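PDB 2BSF: sigma C capsid protein from Avian reovirus, which forms the outer-capsid fibre that attaches the virus to host cells and can induce apoptosis, the chain here being its carboxy-terminal receptor-binding region. Local coordinates for residues T84-V89 / N164-T169. Residues are numbered along the deposited sequence; the frame is centred on the assembly and turned at random.
Sequences TGNLTV and NIRSLT
Asn164 turns its side-chain amide to segment 84-89, its ND2 touching both Asn86 and Thr88. Its ND2 donates to Asn86 OD1 at 2.7 Å, but the bond is bent: the N-H...O angle is 146° and the donor stands well above the carbonyl plane, the two amides being almost perpendicular. Asn164 CG lies beside its backbone N (chi1 -59°), which brings the amide alongside the Thr88 side chain; there Asn164 ND2 comes to 2.9 Å from Thr88 OG1 at an angle too poor for a hydrogen bond. Asn164 CA also approaches Leu87 O in a CA-H...O contact.

Ile165 supplies the backbone link, an antiparallel hydrogen-bonded pair with Leu87: Leu87 N to Ile165 O measures 2.8 Å and Ile165 N to Leu87 O 2.9 Å. On the buried face the two side chains run side by side, Leu87 CB lying 3.9 Å from Ile165 CG1. Ile165 CG2 also meets Val89 CG2, the two side chains crossing at about a right angle.

Arg166 extends from CG to NE beside Asn86, whose CB covers one face of the guanidinium, 3.8 Å from Arg166 NE; a sulfate ion, probably from the crystallisation liquor, lies near the same side chain. At Ser167 the chain turns a corner, and direct pairing gives way to a water that donates to Gly85 O (2.6 Å) and accepts from Ser167 N.

This short ladder belongs to the beta-barrel of the C-terminal domain. Strand 163-175 has strand 124-132 as its other neighbour, with Ile165 touching Phe130; past the corner, Leu168 pairs with Ser83 of strand 76-84 and packs on Met66 and Leu96 of strands 63-73 and 93-104.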
ATOM      1  N   THR A  84      15.195 -15.963  14.506  1.00 21.70           N
ATOM      2  CA  THR A  84      15.609 -16.610  15.746  1.00 19.86           C
ATOM      3  C   THR A  84      17.036 -17.106  15.492  1.00 22.19           C
ATOM      4  O   THR A  84      17.337 -17.682  14.419  1.00 21.64           O
ATOM      5  CB  THR A  84      14.674 -17.801  16.093  1.00 22.89           C
ATOM      6  OG1 THR A  84      14.555 -18.625  14.929  1.00 23.93           O
ATOM      7  CG2 THR A  84      13.252 -17.304  16.484  1.00 21.24           C
ATOM      8  N   GLY A  85      17.924 -16.865  16.451  1.00 19.14           N
ATOM      9  CA  GLY A  85      19.297 -17.311  16.312  1.00 17.71           C
ATOM     10  C   GLY A  85      20.206 -16.210  15.785  1.00 20.48           C
ATOM     11  O   GLY A  85      19.792 -15.053  15.638  1.00 18.25           O
ATOM     12  N   ASN A  86      21.454 -16.568  15.523  1.00 17.53           N
ATOM     13  CA  ASN A  86      22.404 -15.608  14.968  1.00 17.99           C
ATOM     14  C   ASN A  86      22.676 -15.970  13.496  1.00 16.96           C
ATOM     15  O   ASN A  86      22.534 -17.136  13.079  1.00 17.70           O
ATOM     16  CB  ASN A  86      23.690 -15.553  15.825  1.00 16.06           C
ATOM     17  CG  ASN A  86      24.635 -16.700  15.525  1.00 21.03           C
ATOM     18  OD1 ASN A  86      25.294 -16.710  14.491  1.00 24.08           O
ATOM     19  ND2 ASN A  86      24.680 -17.679  16.409  1.00 16.60           N
ATOM     20  N   LEU A  87      22.976 -14.961  12.701  1.00 15.52           N
ATOM     21  CA  LEU A  87      23.507 -15.180  11.357  1.00 17.67           C
ATOM     22  C   LEU A  87      24.986 -14.786  11.337  1.00 17.15           C
ATOM     23  O   LEU A  87      25.355 -13.682  11.742  1.00 18.82           O
ATOM     24  CB  LEU A  87      22.764 -14.332  10.311  1.00 16.02           C
ATOM     25  CG  LEU A  87      23.312 -14.387   8.883  1.00 16.69           C
ATOM     26  CD1 LEU A  87      22.906 -15.728   8.205  1.00 12.74           C
ATOM     27  CD2 LEU A  87      22.817 -13.152   8.108  1.00 18.42           C
ATOM     28  N   THR A  88      25.820 -15.679  10.830  1.00 16.17           N
ATOM     29  CA  THR A  88      27.240 -15.396  10.748  1.00 20.77           C
ATOM     30  C   THR A  88      27.505 -14.681   9.414  1.00 21.39           C
ATOM     31  O   THR A  88      27.120 -15.167   8.330  1.00 22.26           O
ATOM     32  CB  THR A  88      28.087 -16.715  10.823  1.00 24.47           C
ATOM     33  OG1 THR A  88      27.731 -17.464  11.999  1.00 26.79           O
ATOM     34  CG2 THR A  88      29.601 -16.397  10.860  1.00 16.96           C
ATOM     35  N   VAL A  89      28.110 -13.508   9.517  1.00 20.88           N
ATOM     36  CA  VAL A  89      28.461 -12.696   8.353  1.00 22.91           C
ATOM     37  C   VAL A  89      29.990 -12.513   8.340  1.00 23.61           C
ATOM     38  O   VAL A  89      30.651 -12.635   9.372  1.00 19.62           O
ATOM     39  CB  VAL A  89      27.741 -11.321   8.345  1.00 23.19           C
ATOM     40  CG1 VAL A  89      26.192 -11.493   8.243  1.00 18.55           C
ATOM     41  CG2 VAL A  89      28.128 -10.468   9.535  1.00 20.92           C
ATOM     42  N   ASN A 164      28.471 -11.982  14.219  1.00 22.71           N
ATOM     43  CA  ASN A 164      27.180 -12.667  14.275  1.00 25.47           C
ATOM     44  C   ASN A 164      26.102 -11.632  14.522  1.00 25.21           C
ATOM     45  O   ASN A 164      26.117 -10.967  15.531  1.00 28.49           O
ATOM     46  CB  ASN A 164      27.145 -13.753  15.375  1.00 23.29           C
ATOM     47  CG  ASN A 164      28.208 -14.819  15.176  1.00 30.13           C
ATOM     48  OD1 ASN A 164      29.350 -14.644  15.604  1.00 33.43           O
ATOM     49  ND2 ASN A 164      27.849 -15.928  14.513  1.00 19.44           N
ATOM     50  N   ILE A 165      25.152 -11.511  13.603  1.00 25.64           N
ATOM     51  CA  ILE A 165      24.061 -10.557  13.804  1.00 22.32           C
ATOM     52  C   ILE A 165      22.812 -11.310  14.318  1.00 17.96           C
ATOM     53  O   ILE A 165      22.649 -12.495  14.037  1.00 14.10           O
ATOM     54  CB  ILE A 165      23.799  -9.718  12.503  1.00 22.35           C
ATOM     55  CG1 ILE A 165      23.157 -10.575  11.394  1.00 21.52           C
ATOM     56  CG2 ILE A 165      25.127  -9.038  12.034  1.00 22.20           C
ATOM     57  CD1 ILE A 165      22.697  -9.755  10.166  1.00 22.78           C
ATOM     58  N   ARG A 166      21.952 -10.617  15.056  1.00 14.60           N
ATOM     59  CA  ARG A 166      20.801 -11.231  15.703  1.00 17.11           C
ATOM     60  C   ARG A 166      19.615 -10.288  15.598  1.00 16.08           C
ATOM     61  O   ARG A 166      19.783  -9.150  15.219  1.00 18.52           O
ATOM     62  CB  ARG A 166      21.109 -11.433  17.213  1.00 17.18           C
ATOM     63  CG  ARG A 166      22.248 -12.355  17.454  1.00 20.75           C
ATOM     64  CD  ARG A 166      22.560 -12.502  18.933  1.00 20.54           C
ATOM     65  NE  ARG A 166      23.475 -13.623  19.051  1.00 22.28           N
ATOM     66  CZ  ARG A 166      24.796 -13.515  19.023  1.00 23.82           C
ATOM     67  NH1 ARG A 166      25.376 -12.309  18.931  1.00 18.31           N
ATOM     68  NH2 ARG A 166      25.541 -14.619  19.117  1.00 18.60           N
ATOM     69  N   SER A 167      18.434 -10.739  16.019  1.00 15.81           N
ATOM     70  CA  SER A 167      17.245  -9.882  16.044  1.00 17.25           C
ATOM     71  C   SER A 167      17.019  -9.187  14.689  1.00 15.90           C
ATOM     72  O   SER A 167      16.641  -8.013  14.632  1.00 16.32           O
ATOM     73  CB  SER A 167      17.363  -8.863  17.192  1.00 18.63           C
ATOM     74  OG  SER A 167      17.446  -9.582  18.397  1.00 26.78           O
ATOM     75  N   LEU A 168      17.236  -9.943  13.605  1.00 16.95           N
ATOM     76  CA  LEU A 168      17.082  -9.427  12.252  1.00 17.30           C
ATOM     77  C   LEU A 168      15.606  -9.360  11.966  1.00 17.84           C
ATOM     78  O   LEU A 168      14.891 -10.373  12.121  1.00 15.97           O
ATOM     79  CB  LEU A 168      17.776 -10.349  11.241  1.00 18.30           C
ATOM     80  CG  LEU A 168      17.590 -10.080   9.728  1.00 19.14           C
ATOM     81  CD1 LEU A 168      18.237  -8.767   9.223  1.00 14.99           C
ATOM     82  CD2 LEU A 168      18.170 -11.262   8.982  1.00 15.87           C
ATOM     83  N   THR A 169      15.133  -8.171  11.604  1.00 13.31           N
ATOM     84  CA  THR A 169      13.769  -8.051  11.165  1.00 16.84           C
ATOM     85  C   THR A 169      13.763  -7.615   9.686  1.00 17.39           C
ATOM     86  O   THR A 169      14.642  -6.882   9.236  1.00 17.48           O
ATOM     87  CB  THR A 169      12.954  -7.020  11.992  1.00 17.02           C
ATOM     88  OG1 THR A 169      13.485  -5.717  11.751  1.00 21.67           O
ATOM     89  CG2 THR A 169      12.976  -7.305  13.485  1.00 15.70           C
TER
HETATM   90  O   HOH W   1      17.728 -13.502  16.135  1.00 17.17           O